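Local coordinates for protein thymidylate synthase ThyX (Streptomyces cacaoi subsp. asoensis, PDB 4P5A) that binds FAD and a uridylate-type nucleotide and probably methylates UMP or dUMP reductively, with methylenetetrahydrofolate as the carbon donor, at residues L190-H195 / Y201-Q206; T194-A199 / V212-E217; R75-T80 / A105-D110. All coordinates share one frame; numbering follows the deposited sequence.

Overall arrangement
All three contacts are largely buried, but their chemistry follows their place in the fold. Contacts 1 and 2 share T194 and H195, their centres about 7 Å apart: contact 1 folds the loop after helix 183-193 back on its end beside the flavin, through a serine hydroxyl, a proline ring and waters, while contact 2 sets the same loop on helix 207-223 by methyl packing and charge. Contact 3, centred about 19 Å from either, is apolar and joins the junction of strand 69-77 and helix 78-84 to strand 105-107. Q206 touches F79 and V212 touches T80, linking the two regions. Contacts 1 and 3 also meet the second subunit; contact 2 meets no other chain.

Contact 1. Residues L190-H195 / Y201-Q206. With FAD (flavin-adenine dinucleotide), chain H.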
loop_
_atom_site.group_PDB
_atom_site.type_symbol
_atom_site.label_atom_id
_atom_site.label_comp_id
_atom_site.label_asym_id
_atom_site.label_seq_id
_atom_site.Cartn_x
_atom_site.Cartn_y
_atom_site.Cartn_z
ATOM N N LEU B 190 5.806 -4.434 -15.247
ATOM C CA LEU B 190 6.287 -4.950 -16.554
ATOM C C LEU B 190 5.976 -6.470 -16.602
ATOM O O LEU B 190 5.687 -6.973 -17.683
ATOM C CB LEU B 190 7.802 -4.740 -16.749
ATOM C CG LEU B 190 8.160 -3.223 -16.922
ATOM C CD1 LEU B 190 9.623 -3.121 -16.985
ATOM C CD2 LEU B 190 7.549 -2.633 -18.236
ATOM N N SER B 191 6.090 -7.175 -15.486
ATOM C CA SER B 191 5.830 -8.660 -15.491
ATOM C C SER B 191 4.418 -8.894 -15.880
ATOM O O SER B 191 4.109 -9.878 -16.537
ATOM C CB SER B 191 6.080 -9.236 -14.107
ATOM O OG SER B 191 6.011 -10.650 -14.118
ATOM N N LEU B 192 3.524 -7.985 -15.550
ATOM C CA LEU B 192 2.057 -8.255 -15.840
ATOM C C LEU B 192 1.604 -7.610 -17.184
ATOM O O LEU B 192 0.669 -8.083 -17.821
ATOM C CB LEU B 192 1.187 -7.624 -14.718
ATOM C CG LEU B 192 1.261 -8.358 -13.419
ATOM C CD1 LEU B 192 0.631 -7.368 -12.259
ATOM C CD2 LEU B 192 0.491 -9.722 -13.538
ATOM N N ARG B 193 2.222 -6.502 -17.582
ATOM C CA ARG B 193 1.727 -5.664 -18.694
ATOM C C ARG B 193 2.624 -5.817 -19.949
ATOM O O ARG B 193 2.499 -5.015 -20.884
ATOM C CB ARG B 193 1.624 -4.180 -18.330
ATOM C CG ARG B 193 0.693 -3.966 -17.172
ATOM C CD ARG B 193 -0.750 -4.501 -17.391
ATOM N NE ARG B 193 -1.666 -4.046 -16.268
ATOM C CZ ARG B 193 -2.979 -4.277 -16.309
ATOM N NH1 ARG B 193 -3.532 -4.963 -17.380
ATOM N NH2 ARG B 193 -3.754 -3.810 -15.329
ATOM N N THR B 194 3.471 -6.831 -19.971
ATOM C CA THR B 194 4.108 -7.194 -21.251
ATOM C C THR B 194 3.846 -8.693 -21.483
ATOM O O THR B 194 3.844 -9.523 -20.530
ATOM C CB THR B 194 5.587 -6.930 -21.298
ATOM O OG1 THR B 194 6.240 -7.641 -20.235
ATOM C CG2 THR B 194 5.869 -5.474 -21.217
ATOM N N HIS B 195 3.654 -9.039 -22.771
ATOM C CA HIS B 195 3.437 -10.474 -23.137
ATOM C C HIS B 195 4.766 -11.009 -23.696
ATOM O O HIS B 195 5.108 -10.722 -24.830
ATOM C CB HIS B 195 2.376 -10.539 -24.236
ATOM C CG HIS B 195 2.151 -11.933 -24.742
ATOM N ND1 HIS B 195 2.665 -12.382 -25.949
ATOM C CD2 HIS B 195 1.506 -12.992 -24.189
ATOM C CE1 HIS B 195 2.349 -13.663 -26.114
ATOM N NE2 HIS B 195 1.631 -14.054 -25.069
ATOM N N TYR B 201 6.326 -16.239 -16.217
ATOM C CA TYR B 201 4.819 -16.219 -16.291
ATOM C C TYR B 201 4.409 -15.491 -17.566
ATOM O O TYR B 201 4.858 -14.386 -17.837
ATOM C CB TYR B 201 4.237 -15.481 -15.085
ATOM C CG TYR B 201 4.471 -16.234 -13.844
ATOM C CD1 TYR B 201 3.523 -17.160 -13.423
ATOM C CD2 TYR B 201 5.655 -16.041 -13.089
ATOM C CE1 TYR B 201 3.748 -17.846 -12.254
ATOM C CE2 TYR B 201 5.889 -16.706 -11.972
ATOM C CZ TYR B 201 4.922 -17.661 -11.566
ATOM O OH TYR B 201 5.150 -18.369 -10.398
ATOM N N VAL B 202 3.567 -16.105 -18.371
ATOM C CA VAL B 202 3.187 -15.455 -19.598
ATOM C C VAL B 202 1.879 -14.698 -19.331
ATOM O O VAL B 202 0.863 -15.302 -18.977
ATOM C CB VAL B 202 3.132 -16.412 -20.787
ATOM C CG1 VAL B 202 2.798 -15.676 -22.047
ATOM C CG2 VAL B 202 4.518 -17.252 -20.903
ATOM N N SER B 203 1.918 -13.376 -19.405
ATOM C CA SER B 203 0.728 -12.575 -19.118
ATOM C C SER B 203 0.122 -12.168 -20.457
ATOM O O SER B 203 0.807 -12.190 -21.463
ATOM C CB SER B 203 1.182 -11.335 -18.317
ATOM O OG SER B 203 0.020 -10.601 -17.851
ATOM N N HIS B 204 -1.163 -11.813 -20.470
ATOM C CA HIS B 204 -1.856 -11.504 -21.733
ATOM C C HIS B 204 -2.511 -10.129 -21.610
ATOM O O HIS B 204 -3.735 -10.004 -21.704
ATOM C CB HIS B 204 -2.951 -12.570 -21.950
ATOM C CG HIS B 204 -2.376 -13.896 -22.271
ATOM N ND1 HIS B 204 -1.707 -14.125 -23.452
ATOM C CD2 HIS B 204 -2.202 -15.007 -21.509
ATOM C CE1 HIS B 204 -1.186 -15.344 -23.426
ATOM N NE2 HIS B 204 -1.484 -15.903 -22.270
ATOM N N PRO B 205 -1.710 -9.072 -21.396
ATOM C CA PRO B 205 -2.337 -7.757 -21.335
ATOM C C PRO B 205 -2.819 -7.321 -22.713
ATOM O O PRO B 205 -2.291 -7.765 -23.788
ATOM C CB PRO B 205 -1.115 -6.852 -20.991
ATOM C CG PRO B 205 0.085 -7.546 -21.657
ATOM C CD PRO B 205 -0.233 -9.030 -21.366
ATOM N N GLN B 206 -3.724 -6.396 -22.712
ATOM C CA GLN B 206 -4.136 -5.728 -23.919
ATOM C C GLN B 206 -2.984 -5.048 -24.625
ATOM O O GLN B 206 -2.116 -4.443 -23.996
ATOM C CB GLN B 206 -5.283 -4.736 -23.606
ATOM C CG GLN B 206 -5.828 -4.035 -24.887
ATOM C CD GLN B 206 -7.316 -3.681 -24.887
ATOM O OE1 GLN B 206 -8.012 -3.973 -23.978
ATOM N NE2 GLN B 206 -7.836 -3.141 -26.074
HETATM P PA FAD H . -0.521 -3.626 -7.450
HETATM O O1A FAD H . 0.571 -2.766 -7.927
HETATM O O2A FAD H . -1.826 -3.114 -7.138
HETATM O O5B FAD H . 0.021 -4.441 -6.241
HETATM C C5B FAD H . 1.340 -5.116 -6.309
HETATM C C4B FAD H . 1.424 -6.204 -5.273
HETATM O O4B FAD H . 1.212 -5.616 -3.973
HETATM C C3B FAD H . 0.317 -7.203 -5.404
HETATM O O3B FAD H . 0.660 -8.225 -6.372
HETATM C C2B FAD H . 0.207 -7.807 -3.993
HETATM O O2B FAD H . 1.392 -8.666 -3.811
HETATM C C1B FAD H . 0.443 -6.543 -3.110
HETATM N N9A FAD H . -0.789 -5.845 -2.698
HETATM C C8A FAD H . -1.044 -4.538 -2.887
HETATM N N7A FAD H . -2.196 -4.197 -2.313
HETATM C C5A FAD H . -2.667 -5.338 -1.669
HETATM C C6A FAD H . -3.799 -5.675 -0.884
HETATM N N6A FAD H . -4.757 -4.757 -0.541
HETATM N N1A FAD H . -3.906 -6.974 -0.453
HETATM C C2A FAD H . -2.957 -7.906 -0.702
HETATM N N3A FAD H . -1.858 -7.625 -1.450
HETATM C C4A FAD H . -1.742 -6.369 -1.968
HETATM N N1 FAD H . -8.995 -6.700 -12.894
HETATM C C2 FAD H . -10.345 -6.778 -12.672
HETATM O O2 FAD H . -10.953 -6.014 -11.939
HETATM N N3 FAD H . -11.086 -7.660 -13.424
HETATM C C4 FAD H . -10.484 -8.465 -14.383
HETATM O O4 FAD H . -11.234 -9.292 -14.971
HETATM C C4X FAD H . -9.093 -8.396 -14.585
HETATM N N5 FAD H . -8.389 -9.272 -15.442
HETATM C C5X FAD H . -7.018 -9.006 -15.730
HETATM C C6 FAD H . -6.290 -9.641 -16.763
HETATM C C7 FAD H . -4.933 -9.379 -17.005
HETATM C C7M FAD H . -4.301 -10.164 -18.168
HETATM C C8 FAD H . -4.195 -8.403 -16.277
HETATM C C8M FAD H . -2.671 -8.135 -16.486
HETATM C C9 FAD H . -4.900 -7.735 -15.248
HETATM C C9A FAD H . -6.302 -7.998 -15.019
HETATM N N10 FAD H . -6.998 -7.316 -13.986
HETATM C C10 FAD H . -8.373 -7.503 -13.828
HETATM C "C1'" FAD H . -6.328 -6.243 -13.195
HETATM C "C2'" FAD H . -5.604 -7.096 -12.060
HETATM O "O2'" FAD H . -6.549 -7.757 -11.167
HETATM C "C3'" FAD H . -4.810 -6.158 -11.115
HETATM O "O3'" FAD H . -5.603 -5.082 -10.583
HETATM C "C4'" FAD H . -3.554 -5.478 -11.880
HETATM O "O4'" FAD H . -2.976 -6.430 -12.709
HETATM C "C5'" FAD H . -2.558 -4.948 -10.815
HETATM O "O5'" FAD H . -1.849 -6.087 -10.284
HETATM P P FAD H . -1.521 -6.080 -8.703
HETATM O O1P FAD H . -2.732 -5.968 -7.834
HETATM O O2P FAD H . -0.726 -7.305 -8.498
HETATM O O3P FAD H . -0.642 -4.772 -8.500
HETATM O O HOH W 1 5.791 -11.842 -17.423
HETATM O O HOH W 2 4.344 -12.057 -20.175
#
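S203 and P205 form the tight side of this contact, packing against the last residues of helix 183-193. The S203 hydroxyl lies anti to its own backbone N (chi1 -172°), which directs OG at the backbone carbonyl of L192; it donates a short hydrogen bond, OG to L192 O 2.6 Å, tilted from the carbonyl plane. Next to it the P205 ring lies on the backbone after L192, with P205 CG 3.5 Å from R193 C. The T194 hydroxyl turns back to the same helix and donates to L190 O. H195 turns the CD2 edge of its ring to S203 O, 2.9 Å from H195 CD2 and near the ring plane; no polar partner satisfies this buried oxygen. On the flavin side, the R193 guanidinium presents a face to the methyl C8M of FAD, which lies 3.4 Å from R193 NH1, while L192 CD1 touches O5' of the FAD chain. R193 NE pairs with H87 and NH2 with the bound 5-bromo-UMP.

The other side is looser and wetter. The partly exposed H195 and H204 rings meet obliquely, their planes 38° apart, and CG1 of the exposed V202 comes within 3.6 Å of H195 NE2. One water lies between S191 O and Y201 O; a second lies 2.6 Å from T194 O and accepts from S203 N at 2.9 Å. The H204 carbonyl reaches R98 of the second subunit.

One direct hydroxyl bond and the packing of P205 thus hold the returning loop where S203, H204, L192 and R193 border FAD, with water linking backbone groups farther out. The same packing lies beside R193, the residue predicted to ionise N3 of dUMP.

Contact 2. Residues T194-A199 / V212-E217; sequences THRPDA and VAEQME
R196 and E214 cross obliquely between the loop after helix 183-193 and helix 207-223, their guanidinium and carboxylate planes turned 44° apart. The meeting is therefore not the flat, two-pronged kind. One oxygen carries the salt bridge: R196 NH2 donates to E214 OE2 over 3.2 Å, with an N-H...O angle of 144°, and reaches the oxygen on its anti side. The aliphatic part of E214 takes part as well, CG lying at the edge of the guanidinium, in its plane. R196 gets there by a bend at chi2 (-67°), which folds its head back over T194, so that T194 CB sits 3.8 Å above the guanidinium plane and over its centre. From R196 NH1 a second bond runs to H195 O of its own loop, 3.1 Å long; the donor stands above the carbonyl plane, away from the lone pairs.

Beneath the charged pair the contact is apolar. T194 CG2 touches A213 CB at 3.7 Å, methyl against methyl, where the loop and the helix backbones come closest. Near R196 NH2, a water donates to E217 OE1 at 2.6 Å and receives a weak bond from that nitrogen.

The charges extend beyond the pair: R196 NH1 also bridges to E210, E214 OE1 to R207, and E217 OE2 to R236. The arginine is deposited in two conformers, so the geometry described belongs to one of them and the bridge to E214 need not be constantly made. The methyl packing is probably the steadier part of the contact, and the carboxylates of E210 and E214 are likely to balance the positive charge of R196 between them, holding its head near the helix.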
loop_
_atom_site.group_PDB
_atom_site.type_symbol
_atom_site.label_atom_id
_atom_site.label_comp_id
_atom_site.label_asym_id
_atom_site.label_seq_id
_atom_site.Cartn_x
_atom_site.Cartn_y
_atom_site.Cartn_z
ATOM N N THR B 194 3.471 -6.831 -19.971
ATOM C CA THR B 194 4.108 -7.194 -21.251
ATOM C C THR B 194 3.846 -8.693 -21.483
ATOM O O THR B 194 3.844 -9.523 -20.530
ATOM C CB THR B 194 5.587 -6.930 -21.298
ATOM O OG1 THR B 194 6.240 -7.641 -20.235
ATOM C CG2 THR B 194 5.869 -5.474 -21.217
ATOM N N HIS B 195 3.654 -9.039 -22.771
ATOM C CA HIS B 195 3.437 -10.474 -23.137
ATOM C C HIS B 195 4.766 -11.009 -23.696
ATOM O O HIS B 195 5.108 -10.722 -24.830
ATOM C CB HIS B 195 2.376 -10.539 -24.236
ATOM C CG HIS B 195 2.151 -11.933 -24.742
ATOM N ND1 HIS B 195 2.665 -12.382 -25.949
ATOM C CD2 HIS B 195 1.506 -12.992 -24.189
ATOM C CE1 HIS B 195 2.349 -13.663 -26.114
ATOM N NE2 HIS B 195 1.631 -14.054 -25.069
ATOM N N ARG B 196 5.467 -11.800 -22.906
ATOM C CA ARG B 196 6.764 -12.305 -23.274
ATOM C C ARG B 196 6.780 -13.821 -23.131
ATOM O O ARG B 196 6.888 -14.339 -22.007
ATOM C CB ARG B 196 7.835 -11.680 -22.403
ATOM C CG ARG B 196 7.926 -10.189 -22.655
ATOM C CD ARG B 196 8.438 -9.884 -24.087
ATOM N NE ARG B 196 8.580 -8.438 -24.161
ATOM C CZ ARG B 196 7.647 -7.582 -24.539
ATOM N NH1 ARG B 196 6.443 -7.948 -25.021
ATOM N NH2 ARG B 196 7.968 -6.340 -24.495
ATOM N N PRO B 197 6.678 -14.531 -24.277
ATOM C CA PRO B 197 6.420 -16.002 -24.215
ATOM C C PRO B 197 7.510 -16.837 -23.537
ATOM O O PRO B 197 7.207 -17.955 -23.099
ATOM C CB PRO B 197 6.262 -16.411 -25.702
ATOM C CG PRO B 197 5.601 -15.128 -26.325
ATOM C CD PRO B 197 6.453 -13.980 -25.644
ATOM N N ASP B 198 8.723 -16.277 -23.495
ATOM C CA ASP B 198 9.919 -16.688 -22.739
ATOM C C ASP B 198 9.900 -16.452 -21.165
ATOM O O ASP B 198 10.728 -17.026 -20.433
ATOM C CB ASP B 198 11.117 -15.851 -23.294
ATOM C CG ASP B 198 10.850 -14.232 -23.299
ATOM O OD1 ASP B 198 11.544 -13.441 -22.495
ATOM O OD2 ASP B 198 9.977 -13.748 -24.135
ATOM N N ALA B 199 8.976 -15.594 -20.657
ATOM C CA ALA B 199 9.005 -15.165 -19.240
ATOM C C ALA B 199 8.627 -16.300 -18.316
ATOM O O ALA B 199 7.956 -17.306 -18.767
ATOM C CB ALA B 199 8.042 -13.942 -19.022
ATOM N N VAL B 212 2.464 1.073 -23.696
ATOM C CA VAL B 212 2.924 1.939 -22.585
ATOM C C VAL B 212 4.080 1.276 -21.924
ATOM O O VAL B 212 5.155 1.940 -21.659
ATOM C CB VAL B 212 1.768 2.182 -21.562
ATOM C CG1 VAL B 212 2.303 2.929 -20.282
ATOM C CG2 VAL B 212 0.577 2.984 -22.232
ATOM N N ALA B 213 3.866 0.004 -21.501
ATOM C CA ALA B 213 4.897 -0.716 -20.739
ATOM C C ALA B 213 6.227 -0.784 -21.532
ATOM O O ALA B 213 7.282 -0.658 -20.919
ATOM C CB ALA B 213 4.437 -2.149 -20.453
ATOM N N GLU B 214 6.184 -1.064 -22.850
ATOM C CA GLU B 214 7.462 -1.214 -23.577
ATOM C C GLU B 214 8.248 0.097 -23.609
ATOM O O GLU B 214 9.467 0.104 -23.487
ATOM C CB GLU B 214 7.190 -1.711 -25.065
ATOM C CG GLU B 214 6.657 -3.108 -25.034
ATOM C CD GLU B 214 6.060 -3.588 -26.395
ATOM O OE1 GLU B 214 5.642 -2.713 -27.247
ATOM O OE2 GLU B 214 6.016 -4.838 -26.545
ATOM N N GLN B 215 7.554 1.203 -23.670
ATOM C CA GLN B 215 8.261 2.468 -23.706
ATOM C C GLN B 215 8.839 2.811 -22.339
ATOM O O GLN B 215 9.888 3.436 -22.249
ATOM C CB GLN B 215 7.334 3.577 -24.227
ATOM C CG GLN B 215 6.909 3.380 -25.717
ATOM C CD GLN B 215 5.960 4.540 -26.124
ATOM O OE1 GLN B 215 6.306 5.727 -26.008
ATOM N NE2 GLN B 215 4.745 4.199 -26.472
ATOM N N MET B 216 8.083 2.479 -21.281
ATOM C CA MET B 216 8.607 2.716 -19.962
ATOM C C MET B 216 9.869 1.892 -19.816
ATOM O O MET B 216 10.843 2.298 -19.197
ATOM C CB MET B 216 7.556 2.283 -18.890
ATOM C CG MET B 216 6.498 3.370 -18.817
ATOM S SD MET B 216 5.225 2.737 -17.654
ATOM C CE MET B 216 4.158 4.192 -17.488
ATOM N N GLU B 217 9.801 0.634 -20.195
ATOM C CA GLU B 217 10.969 -0.272 -20.021
ATOM C C GLU B 217 12.207 0.200 -20.761
ATOM O O GLU B 217 13.321 0.094 -20.245
ATOM C CB GLU B 217 10.570 -1.702 -20.486
ATOM C CG GLU B 217 11.704 -2.715 -20.214
ATOM C CD GLU B 217 11.271 -4.186 -20.348
ATOM O OE1 GLU B 217 10.059 -4.478 -20.567
ATOM O OE2 GLU B 217 12.159 -5.040 -20.176
HETATM O O HOH W 3 9.410 -4.440 -23.116
#

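Contact 3. Residues R75-T80 / A105-D110; sequences RAPIFT and AFYVPD
F79 and Y107 meet at the edge of the phenylalanine ring: Y107 CD1 lies in the F79 ring plane, 3.9 Å from F79 CE1. One face of F79 carries the hydroxyl oxygen of its neighbour T80, OG1, 3.2 Å above the plane and offset toward the rim. The F79 and Y107 rings meet obliquely, their planes inclined at 58°. P77 crosses the tyrosine side chain obliquely: its CG is 3.8 Å from Y107 CG, and P77 CB lies 3.7 Å from Y107 CB. P77 thus meets the root of the tyrosine and F79 the CD1-CE1 side of its ring; CG standing anti to the backbone N (chi1 174°) carries the ring across to these partners.

P77 is the N-cap residue where strand 69-77 runs into helix 78-84, and its carbonyl accepts from T80 N in the first turn. The phenol oxygen of Y107 bonds to E208 at the start of helix 207-223, and L167 of the second subunit packs against both aromatic side chains.

Replacing Y107 with an alanine would probably leave E208 without its phenol partner and open a gap beside P77 and the F79 edge. The contact joins the strand-helix junction to strand 105-107 by van der Waals packing, with no hydrogen bond between the two segments, while the polar tip of the tyrosine links it to helix 207-223.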
loop_
_atom_site.group_PDB
_atom_site.type_symbol
_atom_site.label_atom_id
_atom_site.label_comp_id
_atom_site.label_asym_id
_atom_site.label_seq_id
_atom_site.Cartn_x
_atom_site.Cartn_y
_atom_site.Cartn_z
ATOM N N ARG B 75 0.350 9.648 -22.454
ATOM C CA ARG B 75 -0.866 9.965 -23.149
ATOM C C ARG B 75 -1.494 8.727 -23.803
ATOM O O ARG B 75 -0.834 8.027 -24.606
ATOM C CB ARG B 75 -0.554 11.009 -24.246
ATOM C CG ARG B 75 -1.840 11.561 -24.966
ATOM C CD ARG B 75 -1.492 12.767 -25.983
ATOM N NE ARG B 75 -0.271 13.462 -25.552
ATOM C CZ ARG B 75 -0.226 14.534 -24.756
ATOM N NH1 ARG B 75 -1.347 15.119 -24.308
ATOM N NH2 ARG B 75 0.944 15.039 -24.413
ATOM N N ALA B 76 -2.742 8.409 -23.441
ATOM C CA ALA B 76 -3.313 7.112 -23.854
ATOM C C ALA B 76 -4.804 7.278 -23.719
ATOM O O ALA B 76 -5.277 8.133 -22.928
ATOM C CB ALA B 76 -2.778 5.932 -22.913
ATOM N N PRO B 77 -5.602 6.388 -24.406
ATOM C CA PRO B 77 -7.039 6.392 -24.278
ATOM C C PRO B 77 -7.463 5.939 -22.875
ATOM O O PRO B 77 -6.719 5.184 -22.203
ATOM C CB PRO B 77 -7.501 5.397 -25.362
ATOM C CG PRO B 77 -6.319 4.451 -25.551
ATOM C CD PRO B 77 -5.080 5.351 -25.336
ATOM N N ILE B 78 -8.575 6.442 -22.421
ATOM C CA ILE B 78 -9.068 6.064 -21.082
ATOM C C ILE B 78 -9.079 4.535 -20.821
ATOM O O ILE B 78 -8.683 4.104 -19.731
ATOM C CB ILE B 78 -10.500 6.641 -20.919
ATOM C CG1 ILE B 78 -10.354 8.139 -20.720
ATOM C CG2 ILE B 78 -11.234 5.994 -19.685
ATOM C CD1 ILE B 78 -11.684 8.857 -20.692
ATOM N N PHE B 79 -9.490 3.707 -21.794
ATOM C CA PHE B 79 -9.475 2.312 -21.443
ATOM C C PHE B 79 -8.109 1.763 -21.058
ATOM O O PHE B 79 -8.038 0.774 -20.333
ATOM C CB PHE B 79 -10.138 1.398 -22.485
ATOM C CG PHE B 79 -9.351 1.257 -23.754
ATOM C CD1 PHE B 79 -9.433 2.225 -24.781
ATOM C CD2 PHE B 79 -8.464 0.176 -23.892
ATOM C CE1 PHE B 79 -8.621 2.067 -25.965
ATOM C CE2 PHE B 79 -7.657 0.046 -25.027
ATOM C CZ PHE B 79 -7.699 1.015 -26.029
ATOM N N THR B 80 -7.040 2.322 -21.617
ATOM C CA THR B 80 -5.673 1.884 -21.286
ATOM C C THR B 80 -5.183 2.573 -20.002
ATOM O O THR B 80 -4.476 1.961 -19.221
ATOM C CB THR B 80 -4.753 2.300 -22.455
ATOM O OG1 THR B 80 -5.140 1.514 -23.593
ATOM C CG2 THR B 80 -3.279 1.969 -22.148
ATOM N N ALA B 105 -9.564 14.209 -29.344
ATOM C CA ALA B 105 -8.608 13.212 -29.848
ATOM C C ALA B 105 -9.040 11.894 -29.346
ATOM O O ALA B 105 -9.318 11.743 -28.105
ATOM C CB ALA B 105 -7.214 13.515 -29.429
ATOM N N PHE B 106 -9.103 10.911 -30.245
ATOM C CA PHE B 106 -9.737 9.594 -29.940
ATOM C C PHE B 106 -8.837 8.535 -30.519
ATOM O O PHE B 106 -8.260 8.701 -31.628
ATOM C CB PHE B 106 -11.182 9.443 -30.542
ATOM C CG PHE B 106 -12.096 10.466 -30.078
ATOM C CD1 PHE B 106 -12.280 11.612 -30.806
ATOM C CD2 PHE B 106 -12.683 10.349 -28.798
ATOM C CE1 PHE B 106 -13.059 12.642 -30.350
ATOM C CE2 PHE B 106 -13.515 11.413 -28.290
ATOM C CZ PHE B 106 -13.720 12.534 -29.092
ATOM N N TYR B 107 -8.677 7.412 -29.801
ATOM C CA TYR B 107 -7.806 6.368 -30.261
ATOM C C TYR B 107 -8.508 5.364 -31.232
ATOM O O TYR B 107 -9.631 4.892 -30.981
ATOM C CB TYR B 107 -7.276 5.529 -29.020
ATOM C CG TYR B 107 -6.451 4.312 -29.388
ATOM C CD1 TYR B 107 -7.041 3.021 -29.417
ATOM C CD2 TYR B 107 -5.088 4.433 -29.741
ATOM C CE1 TYR B 107 -6.309 1.910 -29.786
ATOM C CE2 TYR B 107 -4.329 3.307 -30.108
ATOM C CZ TYR B 107 -4.933 2.078 -30.142
ATOM O OH TYR B 107 -4.218 0.935 -30.483
ATOM N N VAL B 108 -7.772 4.992 -32.283
ATOM C CA VAL B 108 -8.203 3.843 -33.118
ATOM C C VAL B 108 -6.948 3.041 -33.363
ATOM O O VAL B 108 -5.875 3.608 -33.520
ATOM C CB VAL B 108 -8.859 4.355 -34.535
ATOM C CG1 VAL B 108 -10.153 5.095 -34.309
ATOM C CG2 VAL B 108 -7.863 5.183 -35.280
ATOM N N PRO B 109 -7.064 1.727 -33.443
ATOM C CA PRO B 109 -5.858 0.911 -33.633
ATOM C C PRO B 109 -5.219 1.165 -34.995
ATOM O O PRO B 109 -5.949 1.454 -35.946
ATOM C CB PRO B 109 -6.362 -0.513 -33.495
ATOM C CG PRO B 109 -7.942 -0.455 -33.496
ATOM C CD PRO B 109 -8.335 0.984 -33.326
ATOM N N ASP B 110 -3.898 1.032 -35.105
ATOM C CA ASP B 110 -3.302 1.158 -36.454
ATOM C C ASP B 110 -3.378 -0.158 -37.269
ATOM O O ASP B 110 -3.921 -1.202 -36.841
ATOM C CB ASP B 110 -1.892 1.679 -36.400
ATOM C CG ASP B 110 -0.949 0.707 -35.796
ATOM O OD1 ASP B 110 -1.199 -0.552 -35.729
ATOM O OD2 ASP B 110 0.091 1.196 -35.386
#